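Local coordinates for DNA mismatch repair protein MutS (Thermus aquaticus, PDB 1EWQ), which takes part in the repair of DNA mismatches, possibly carrying out the recognition step, and has a weak ATPase activity, at residues Leu580-Asn585 / Asn710-Ala715; Pro584-Lys589 / Leu722-Gln727; Leu660-Gly665 / Leu692-Tyr697. All blocks are in the same frame, centred on the assembly; numbering follows the deposited sequence.

Contact 1 of 3, residues Leu580-Asn585 / Asn710-Ala715; sequences LITGPN and NLHVAA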
loop_
_atom_site.group_PDB
_atom_site.type_symbol
_atom_site.label_atom_id
_atom_site.label_comp_id
_atom_site.label_asym_id
_atom_site.label_seq_id
_atom_site.Cartn_x
_atom_site.Cartn_y
_atom_site.Cartn_z
ATOM N N LEU C 580 -5.296 -3.537 -42.048
ATOM C CA LEU C 580 -6.222 -4.282 -41.208
ATOM C C LEU C 580 -5.578 -5.606 -40.865
ATOM O O LEU C 580 -4.965 -6.245 -41.731
ATOM C CB LEU C 580 -7.533 -4.542 -41.944
ATOM C CG LEU C 580 -8.344 -3.324 -42.380
ATOM C CD1 LEU C 580 -9.426 -3.786 -43.330
ATOM C CD2 LEU C 580 -8.949 -2.623 -41.159
ATOM N N ILE C 581 -5.709 -6.011 -39.603
ATOM C CA ILE C 581 -5.150 -7.272 -39.141
ATOM C C ILE C 581 -6.256 -8.119 -38.531
ATOM O O ILE C 581 -6.696 -7.873 -37.409
ATOM C CB ILE C 581 -4.052 -7.048 -38.082
ATOM C CG1 ILE C 581 -2.966 -6.143 -38.660
ATOM C CG2 ILE C 581 -3.472 -8.376 -37.649
ATOM C CD1 ILE C 581 -1.870 -5.775 -37.689
ATOM N N THR C 582 -6.704 -9.112 -39.287
ATOM C CA THR C 582 -7.760 -10.006 -38.837
ATOM C C THR C 582 -7.157 -11.243 -38.173
ATOM O O THR C 582 -5.946 -11.424 -38.169
ATOM C CB THR C 582 -8.671 -10.422 -40.028
ATOM O OG1 THR C 582 -7.862 -10.696 -41.181
ATOM C CG2 THR C 582 -9.648 -9.311 -40.360
ATOM N N GLY C 583 -8.008 -12.085 -37.603
ATOM C CA GLY C 583 -7.530 -13.279 -36.936
ATOM C C GLY C 583 -7.975 -13.271 -35.485
ATOM O O GLY C 583 -8.421 -12.240 -34.981
ATOM N N PRO C 584 -7.851 -14.401 -34.777
ATOM C CA PRO C 584 -8.256 -14.505 -33.376
ATOM C C PRO C 584 -7.335 -13.797 -32.413
ATOM O O PRO C 584 -6.210 -13.441 -32.751
ATOM C CB PRO C 584 -8.244 -16.003 -33.138
ATOM C CG PRO C 584 -7.052 -16.420 -33.936
ATOM C CD PRO C 584 -7.249 -15.666 -35.238
ATOM N N ASN C 585 -7.832 -13.595 -31.204
ATOM C CA ASN C 585 -7.047 -12.985 -30.148
ATOM C C ASN C 585 -6.121 -14.092 -29.621
ATOM O O ASN C 585 -6.262 -15.255 -30.000
ATOM C CB ASN C 585 -7.975 -12.484 -29.041
ATOM C CG ASN C 585 -8.874 -11.358 -29.506
ATOM O OD1 ASN C 585 -8.403 -10.252 -29.787
ATOM N ND2 ASN C 585 -10.171 -11.630 -29.591
ATOM N N ASN C 710 -4.346 -5.872 -46.204
ATOM C CA ASN C 710 -4.760 -6.923 -45.297
ATOM C C ASN C 710 -3.621 -7.808 -44.795
ATOM O O ASN C 710 -2.736 -8.211 -45.549
ATOM C CB ASN C 710 -5.830 -7.799 -45.961
ATOM C CG ASN C 710 -7.215 -7.185 -45.877
ATOM O OD1 ASN C 710 -7.728 -6.944 -44.782
ATOM N ND2 ASN C 710 -7.826 -6.930 -47.028
ATOM N N LEU C 711 -3.660 -8.073 -43.492
ATOM C CA LEU C 711 -2.723 -8.937 -42.797
ATOM C C LEU C 711 -3.593 -9.717 -41.808
ATOM O O LEU C 711 -4.745 -9.355 -41.567
ATOM C CB LEU C 711 -1.663 -8.132 -42.030
ATOM C CG LEU C 711 -0.570 -7.392 -42.802
ATOM C CD1 LEU C 711 0.406 -6.772 -41.806
ATOM C CD2 LEU C 711 0.173 -8.356 -43.720
ATOM N N HIS C 712 -3.052 -10.791 -41.246
ATOM C CA HIS C 712 -3.808 -11.584 -40.293
ATOM C C HIS C 712 -2.930 -12.575 -39.564
ATOM O O HIS C 712 -1.773 -12.807 -39.931
ATOM C CB HIS C 712 -4.946 -12.357 -40.993
ATOM C CG HIS C 712 -4.485 -13.554 -41.775
ATOM N ND1 HIS C 712 -3.776 -13.453 -42.952
ATOM C CD2 HIS C 712 -4.619 -14.881 -41.535
ATOM C CE1 HIS C 712 -3.493 -14.664 -43.403
ATOM N NE2 HIS C 712 -3.991 -15.547 -42.559
ATOM N N VAL C 713 -3.490 -13.136 -38.504
ATOM C CA VAL C 713 -2.814 -14.156 -37.735
ATOM C C VAL C 713 -3.788 -15.321 -37.774
ATOM O O VAL C 713 -4.979 -15.135 -38.029
ATOM C CB VAL C 713 -2.555 -13.710 -36.283
ATOM C CG1 VAL C 713 -1.469 -12.633 -36.267
ATOM C CG2 VAL C 713 -3.838 -13.189 -35.660
ATOM N N ALA C 714 -3.291 -16.521 -37.532
ATOM C CA ALA C 714 -4.151 -17.682 -37.585
ATOM C C ALA C 714 -3.952 -18.634 -36.423
ATOM O O ALA C 714 -2.919 -18.618 -35.744
ATOM C CB ALA C 714 -3.930 -18.420 -38.908
ATOM N N ALA C 715 -4.972 -19.453 -36.194
ATOM C CA ALA C 715 -4.931 -20.465 -35.158
ATOM C C ALA C 715 -4.912 -21.770 -35.939
ATOM O O ALA C 715 -5.309 -21.802 -37.107
ATOM C CB ALA C 715 -6.168 -20.387 -34.286
HETATM O O HOH W 1 -7.116 -8.355 -42.566
#
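L580-T582 and N710-H712 pair as parallel strands of the MutS ATPase domain, with three backbone hydrogen bonds: L711 N to L580 O (2.9 Å), T582 N to L711 O (3.0 Å) and V713 N to T582 O (3.0 Å). Weaker CA-H...O contacts run beside them, from I581 CA to L711 O (3.2 Å) and from G583 CA, at positive phi, to V713 O (3.3 Å). On the face bearing T582 and N710, a water hydrogen-bonded to T582 OG1 is placed to donate to N710 OD1 (2.7 Å) or L711 O, with more acceptors around it than protons to give. T582 OG1 sits between its backbone N and carbonyl carbon (chi1 42°), close to H712 CB, and also hydrogen-bonds with A733 N; N710 ND2 bonds to T701 O and H712 ND1 to G731 O. Among apolar groups, I581 CG1 lies 4.1 Å from L711 CB, the side chains side by side, and P584 CG packs 4.1 Å from A715 CB. I581 rests on F592 and L593 of helix 589-603, while L580 and T582 face helix 698-701; strand 690-694 bonds to the far edge of 578-582, and strand 723-730 runs antiparallel beyond 708-716.

Contact 2 of 3, residues Pro584-Lys589 / Leu722-Gln727; sequences PNMAGK and LVFYHQ. With SO4 (sulfate ion), chain E.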
loop_
_atom_site.group_PDB
_atom_site.type_symbol
_atom_site.label_atom_id
_atom_site.label_comp_id
_atom_site.label_asym_id
_atom_site.label_seq_id
_atom_site.Cartn_x
_atom_site.Cartn_y
_atom_site.Cartn_z
ATOM N N PRO C 584 -7.851 -14.401 -34.777
ATOM C CA PRO C 584 -8.256 -14.505 -33.376
ATOM C C PRO C 584 -7.335 -13.797 -32.413
ATOM O O PRO C 584 -6.210 -13.441 -32.751
ATOM C CB PRO C 584 -8.244 -16.003 -33.138
ATOM C CG PRO C 584 -7.052 -16.420 -33.936
ATOM C CD PRO C 584 -7.249 -15.666 -35.238
ATOM N N ASN C 585 -7.832 -13.595 -31.204
ATOM C CA ASN C 585 -7.047 -12.985 -30.148
ATOM C C ASN C 585 -6.121 -14.092 -29.621
ATOM O O ASN C 585 -6.262 -15.255 -30.000
ATOM C CB ASN C 585 -7.975 -12.484 -29.041
ATOM C CG ASN C 585 -8.874 -11.358 -29.506
ATOM O OD1 ASN C 585 -8.403 -10.252 -29.787
ATOM N ND2 ASN C 585 -10.171 -11.630 -29.591
HETATM N N MSE C 586 -5.179 -13.731 -28.758
HETATM C CA MSE C 586 -4.235 -14.699 -28.203
HETATM C C MSE C 586 -3.199 -15.139 -29.239
HETATM O O MSE C 586 -2.467 -16.098 -29.021
HETATM C CB MSE C 586 -4.970 -15.933 -27.659
HETATM C CG MSE C 586 -5.911 -15.643 -26.495
HETATM SE SE MSE C 586 -6.778 -17.251 -25.824
HETATM C CE MSE C 586 -8.028 -17.493 -27.257
ATOM N N ALA C 587 -3.146 -14.443 -30.368
ATOM C CA ALA C 587 -2.181 -14.764 -31.411
ATOM C C ALA C 587 -1.210 -13.603 -31.615
ATOM O O ALA C 587 -0.599 -13.478 -32.674
ATOM C CB ALA C 587 -2.898 -15.082 -32.715
ATOM N N GLY C 588 -1.102 -12.742 -30.604
ATOM C CA GLY C 588 -0.180 -11.618 -30.659
ATOM C C GLY C 588 -0.501 -10.421 -31.544
ATOM O O GLY C 588 0.418 -9.713 -31.956
ATOM N N LYS C 589 -1.776 -10.167 -31.829
ATOM C CA LYS C 589 -2.117 -9.027 -32.675
ATOM C C LYS C 589 -1.792 -7.728 -31.955
ATOM O O LYS C 589 -1.167 -6.831 -32.530
ATOM C CB LYS C 589 -3.604 -9.046 -33.091
ATOM C CG LYS C 589 -3.998 -10.275 -33.916
ATOM C CD LYS C 589 -5.198 -10.034 -34.850
ATOM C CE LYS C 589 -6.460 -9.698 -34.086
ATOM N NZ LYS C 589 -7.615 -9.526 -35.006
ATOM N N LEU C 722 -6.368 -26.554 -30.310
ATOM C CA LEU C 722 -6.212 -25.266 -30.979
ATOM C C LEU C 722 -4.858 -24.656 -30.611
ATOM O O LEU C 722 -4.560 -24.437 -29.438
ATOM C CB LEU C 722 -7.327 -24.305 -30.560
ATOM C CG LEU C 722 -8.298 -23.833 -31.647
ATOM C CD1 LEU C 722 -9.132 -22.687 -31.106
ATOM C CD2 LEU C 722 -7.529 -23.383 -32.874
ATOM N N VAL C 723 -4.039 -24.379 -31.614
ATOM C CA VAL C 723 -2.727 -23.799 -31.365
ATOM C C VAL C 723 -2.603 -22.440 -32.059
ATOM O O VAL C 723 -2.686 -22.353 -33.283
ATOM C CB VAL C 723 -1.609 -24.746 -31.868
ATOM C CG1 VAL C 723 -0.242 -24.142 -31.592
ATOM C CG2 VAL C 723 -1.736 -26.109 -31.185
ATOM N N PHE C 724 -2.407 -21.384 -31.272
ATOM C CA PHE C 724 -2.276 -20.037 -31.824
ATOM C C PHE C 724 -0.868 -19.717 -32.326
ATOM O O PHE C 724 0.111 -19.843 -31.590
ATOM C CB PHE C 724 -2.696 -18.988 -30.788
ATOM C CG PHE C 724 -4.115 -19.133 -30.325
ATOM C CD1 PHE C 724 -4.420 -19.912 -29.217
ATOM C CD2 PHE C 724 -5.154 -18.542 -31.037
ATOM C CE1 PHE C 724 -5.748 -20.106 -28.825
ATOM C CE2 PHE C 724 -6.478 -18.727 -30.656
ATOM C CZ PHE C 724 -6.779 -19.510 -29.552
ATOM N N TYR C 725 -0.782 -19.302 -33.585
ATOM C CA TYR C 725 0.491 -18.943 -34.196
ATOM C C TYR C 725 0.655 -17.421 -34.239
ATOM O O TYR C 725 -0.194 -16.702 -34.780
ATOM C CB TYR C 725 0.587 -19.518 -35.614
ATOM C CG TYR C 725 0.804 -21.013 -35.646
ATOM C CD1 TYR C 725 -0.265 -21.903 -35.495
ATOM C CD2 TYR C 725 2.093 -21.540 -35.752
ATOM C CE1 TYR C 725 -0.048 -23.284 -35.439
ATOM C CE2 TYR C 725 2.320 -22.913 -35.699
ATOM C CZ TYR C 725 1.250 -23.781 -35.538
ATOM O OH TYR C 725 1.490 -25.134 -35.440
ATOM N N HIS C 726 1.755 -16.940 -33.674
ATOM C CA HIS C 726 2.023 -15.515 -33.628
ATOM C C HIS C 726 2.664 -14.938 -34.880
ATOM O O HIS C 726 3.074 -13.779 -34.889
ATOM C CB HIS C 726 2.885 -15.188 -32.414
ATOM C CG HIS C 726 2.175 -15.367 -31.109
ATOM N ND1 HIS C 726 2.115 -14.374 -30.152
ATOM C CD2 HIS C 726 1.495 -16.420 -30.602
ATOM C CE1 HIS C 726 1.428 -14.810 -29.112
ATOM N NE2 HIS C 726 1.040 -16.049 -29.359
ATOM N N GLN C 727 2.761 -15.736 -35.939
ATOM C CA GLN C 727 3.339 -15.231 -37.179
ATOM C C GLN C 727 2.307 -14.329 -37.856
ATOM O O GLN C 727 1.141 -14.708 -38.012
ATOM C CB GLN C 727 3.705 -16.375 -38.138
ATOM C CG GLN C 727 4.929 -17.229 -37.761
ATOM C CD GLN C 727 4.682 -18.163 -36.581
ATOM O OE1 GLN C 727 3.577 -18.669 -36.394
ATOM N NE2 GLN C 727 5.721 -18.407 -35.791
HETATM S S SO4 E . -4.649 -9.918 -28.813
HETATM O O1 SO4 E . -5.160 -8.742 -28.081
HETATM O O2 SO4 E . -4.834 -11.116 -27.974
HETATM O O3 SO4 E . -5.390 -10.098 -30.073
HETATM O O4 SO4 E . -3.216 -9.765 -29.110
HETATM O O HOH W 2 1.415 -11.884 -33.817
#
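A587 O is held by a water and by H726: the water is placed to donate to A587 O (2.8 Å) or to H726 O, and H726 CA lies 3.5 Å from A587 O in a CA-H...O contact. More acceptors surround that water than it has protons, and H726 O has a second donor in N570 ND2. The H726 imidazole lies over the A587-G588 peptide, with A587 C 3.7 Å from the ring plane beneath its centre and G588 N displaced toward the rim. G588, at positive phi, is the N-cap of helix 589-603. The loop carrying these groups is the P-loop (Walker A motif) of the predicted ATP site, and a sulfate sits in it: M586 N donates to sulfate O2 in a nearly straight bond (2.8 Å, 175°), and S590 OG bonds to the same ion. The sulfate probably comes from the crystallisation liquor, but its place is consistent with a nucleotide phosphate. Selenomethionine M586 crosses F724 obliquely. Its CB stands 4.1 Å above the ring centre in a CH-pi contact; SE is oblique, 4.8 Å from the centroid, a Met-aromatic contact. The bend at chi3 (-75°) brings CE to a tight 3.3 Å from F724 CZ. P584 CG meets the ring at its edge, near CE2 (4.1 Å). M586 also touches V741 of helix 738-744 and G635 of the second subunit.

Contact 3 of 3, residues Leu660-Gly665 / Leu692-Tyr697; sequences LLDEVG and LFATHY. With SO4 (sulfate ion), chain F.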
loop_
_atom_site.group_PDB
_atom_site.type_symbol
_atom_site.label_atom_id
_atom_site.label_comp_id
_atom_site.label_asym_id
_atom_site.label_seq_id
_atom_site.Cartn_x
_atom_site.Cartn_y
_atom_site.Cartn_z
ATOM N N LEU C 660 -2.878 3.337 -33.915
ATOM C CA LEU C 660 -3.034 1.927 -33.562
ATOM C C LEU C 660 -4.428 1.660 -33.012
ATOM O O LEU C 660 -4.738 2.067 -31.898
ATOM C CB LEU C 660 -1.990 1.516 -32.514
ATOM C CG LEU C 660 -0.493 1.705 -32.822
ATOM C CD1 LEU C 660 0.336 1.116 -31.663
ATOM C CD2 LEU C 660 -0.125 1.019 -34.114
ATOM N N LEU C 661 -5.272 0.990 -33.794
ATOM C CA LEU C 661 -6.631 0.696 -33.350
ATOM C C LEU C 661 -6.794 -0.784 -33.058
ATOM O O LEU C 661 -6.404 -1.643 -33.846
ATOM C CB LEU C 661 -7.657 1.146 -34.390
ATOM C CG LEU C 661 -7.596 2.611 -34.847
ATOM C CD1 LEU C 661 -8.782 2.888 -35.772
ATOM C CD2 LEU C 661 -7.609 3.552 -33.644
ATOM N N ASP C 662 -7.392 -1.058 -31.906
ATOM C CA ASP C 662 -7.603 -2.414 -31.417
ATOM C C ASP C 662 -9.097 -2.688 -31.258
ATOM O O ASP C 662 -9.702 -2.315 -30.255
ATOM C CB ASP C 662 -6.869 -2.547 -30.074
ATOM C CG ASP C 662 -7.018 -3.916 -29.432
ATOM O OD1 ASP C 662 -7.449 -3.969 -28.249
ATOM O OD2 ASP C 662 -6.690 -4.925 -30.089
ATOM N N GLU C 663 -9.683 -3.322 -32.273
ATOM C CA GLU C 663 -11.096 -3.696 -32.269
ATOM C C GLU C 663 -12.099 -2.544 -32.094
ATOM O O GLU C 663 -13.091 -2.659 -31.364
ATOM C CB GLU C 663 -11.333 -4.786 -31.211
ATOM C CG GLU C 663 -10.293 -5.921 -31.260
ATOM C CD GLU C 663 -10.619 -7.095 -30.342
ATOM O OE1 GLU C 663 -11.046 -6.863 -29.196
ATOM O OE2 GLU C 663 -10.432 -8.256 -30.760
ATOM N N VAL C 664 -11.842 -1.431 -32.768
ATOM C CA VAL C 664 -12.748 -0.290 -32.712
ATOM C C VAL C 664 -14.060 -0.717 -33.384
ATOM O O VAL C 664 -14.051 -1.243 -34.504
ATOM C CB VAL C 664 -12.120 0.938 -33.434
ATOM C CG1 VAL C 664 -13.179 1.981 -33.768
ATOM C CG2 VAL C 664 -11.065 1.557 -32.534
ATOM N N GLY C 665 -15.176 -0.515 -32.685
ATOM C CA GLY C 665 -16.482 -0.896 -33.213
ATOM C C GLY C 665 -17.249 -1.809 -32.267
ATOM O O GLY C 665 -18.468 -1.952 -32.364
ATOM N N LEU C 692 -2.682 0.838 -38.150
ATOM C CA LEU C 692 -2.716 -0.608 -37.930
ATOM C C LEU C 692 -4.040 -0.788 -37.185
ATOM O O LEU C 692 -4.237 -0.237 -36.100
ATOM C CB LEU C 692 -1.554 -1.092 -37.057
ATOM C CG LEU C 692 -0.139 -1.135 -37.634
ATOM C CD1 LEU C 692 0.820 -1.654 -36.567
ATOM C CD2 LEU C 692 -0.096 -2.039 -38.860
ATOM N N PHE C 693 -4.945 -1.551 -37.775
ATOM C CA PHE C 693 -6.261 -1.754 -37.195
ATOM C C PHE C 693 -6.544 -3.232 -37.000
ATOM O O PHE C 693 -6.890 -3.923 -37.959
ATOM C CB PHE C 693 -7.308 -1.123 -38.129
ATOM C CG PHE C 693 -8.712 -1.093 -37.578
ATOM C CD1 PHE C 693 -9.682 -0.294 -38.192
ATOM C CD2 PHE C 693 -9.078 -1.852 -36.463
ATOM C CE1 PHE C 693 -10.986 -0.248 -37.709
ATOM C CE2 PHE C 693 -10.390 -1.815 -35.969
ATOM C CZ PHE C 693 -11.341 -1.011 -36.595
ATOM N N ALA C 694 -6.381 -3.704 -35.763
ATOM C CA ALA C 694 -6.651 -5.095 -35.411
ATOM C C ALA C 694 -8.157 -5.209 -35.219
ATOM O O ALA C 694 -8.748 -4.447 -34.442
ATOM C CB ALA C 694 -5.936 -5.463 -34.116
ATOM N N THR C 695 -8.778 -6.162 -35.903
ATOM C CA THR C 695 -10.229 -6.327 -35.802
ATOM C C THR C 695 -10.657 -7.745 -36.150
ATOM O O THR C 695 -9.856 -8.533 -36.648
ATOM C CB THR C 695 -10.957 -5.342 -36.762
ATOM O OG1 THR C 695 -12.379 -5.479 -36.629
ATOM C CG2 THR C 695 -10.563 -5.621 -38.202
ATOM N N HIS C 696 -11.920 -8.067 -35.874
ATOM C CA HIS C 696 -12.471 -9.380 -36.196
ATOM C C HIS C 696 -13.411 -9.230 -37.380
ATOM O O HIS C 696 -13.824 -10.216 -37.978
ATOM C CB HIS C 696 -13.264 -9.949 -35.021
ATOM C CG HIS C 696 -12.415 -10.312 -33.849
ATOM N ND1 HIS C 696 -11.401 -11.241 -33.930
ATOM C CD2 HIS C 696 -12.399 -9.842 -32.578
ATOM C CE1 HIS C 696 -10.792 -11.324 -32.760
ATOM N NE2 HIS C 696 -11.377 -10.485 -31.924
ATOM N N TYR C 697 -13.758 -7.990 -37.709
ATOM C CA TYR C 697 -14.673 -7.735 -38.816
ATOM C C TYR C 697 -14.112 -8.120 -40.179
ATOM O O TYR C 697 -13.266 -7.413 -40.738
ATOM C CB TYR C 697 -15.063 -6.257 -38.832
ATOM C CG TYR C 697 -15.918 -5.832 -37.654
ATOM C CD1 TYR C 697 -15.882 -4.523 -37.189
ATOM C CD2 TYR C 697 -16.811 -6.725 -37.051
ATOM C CE1 TYR C 697 -16.712 -4.105 -36.166
ATOM C CE2 TYR C 697 -17.653 -6.315 -36.022
ATOM C CZ TYR C 697 -17.600 -5.003 -35.586
ATOM O OH TYR C 697 -18.432 -4.565 -34.580
HETATM S S SO4 F . -12.168 -14.718 -35.150
HETATM O O1 SO4 F . -13.483 -15.177 -35.635
HETATM O O2 SO4 F . -11.146 -15.748 -35.402
HETATM O O3 SO4 F . -11.817 -13.478 -35.855
HETATM O O4 SO4 F . -12.256 -14.461 -33.703
HETATM O O HOH W 3 -13.440 -3.939 -34.656
HETATM O O HOH W 4 -20.325 -3.690 -31.965
#
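The F693 ring carries L661 CB over one face, 3.9 Å above its plane and offset toward the rim, and meets V664 O in plane at its edge, 3.4 Å from CZ; V664 CB also packs against that tip. These strands belong to a beta-alpha-beta unit, 657-662 and 690-694 joined through helix 670-687, and the hydrophobic run ending in D662-E663 matches a Walker B motif as in related ATPases. Chi1 (-172°) puts F693 CG anti to the backbone N, and the far end of the ring lies against V664. G665 CA lies at the edge of the Y697 ring. The E663 carboxylate and H696 ring cross with their planes 59° apart, OE2 2.7 Å from NE2; E663 OE1 has its salt bridge with R666. The strands are parallel: L661 N bonds to L692 O (2.8 Å), A694 N to L661 O (2.8 Å), and E663 N to A694 O. L660 CD2 packs 3.7 Å from L692 CD1, on the face covered by helix 589-603, whereas L661 faces V680 and L684 of helix 670-687. D662, on the L660 face, has its OD1 held by G627 N. T695 OG1 accepts from Y697 N (3.1 Å), an ST turn, and shares a water with V664 O. H696 reaches the subunit boundary, where a sulfate is also bound by Y737 N and by T668 and S669 of the second subunit; H696 ND1 donates to its O3 at 3.0 Å, with an angle of 140° at the hydrogen.

Overall arrangement
All three contacts meet around the predicted ATP site, in one sheet where strand 578-582 lies between 690-694 and 708-716. Contacts 1 and 2 share P584 and N585 and have centres 8 Å apart; K589 NZ ties them, probably hydrogen-bonded to G583 O (2.8 Å) and I581 O (3.1 Å). Contact 3, centred 10 Å from contact 1 and nested in the chain loop that contact 1 closes, joins it through the probable bonds I581 N to F693 O (2.9 Å) and I581 O to T695 N (3.1 Å). Contacts 2 and 3, 15 Å apart by centres, both touch the second subunit. The bound DNA is remote, its nearest atoms about 52 to 55 Å away.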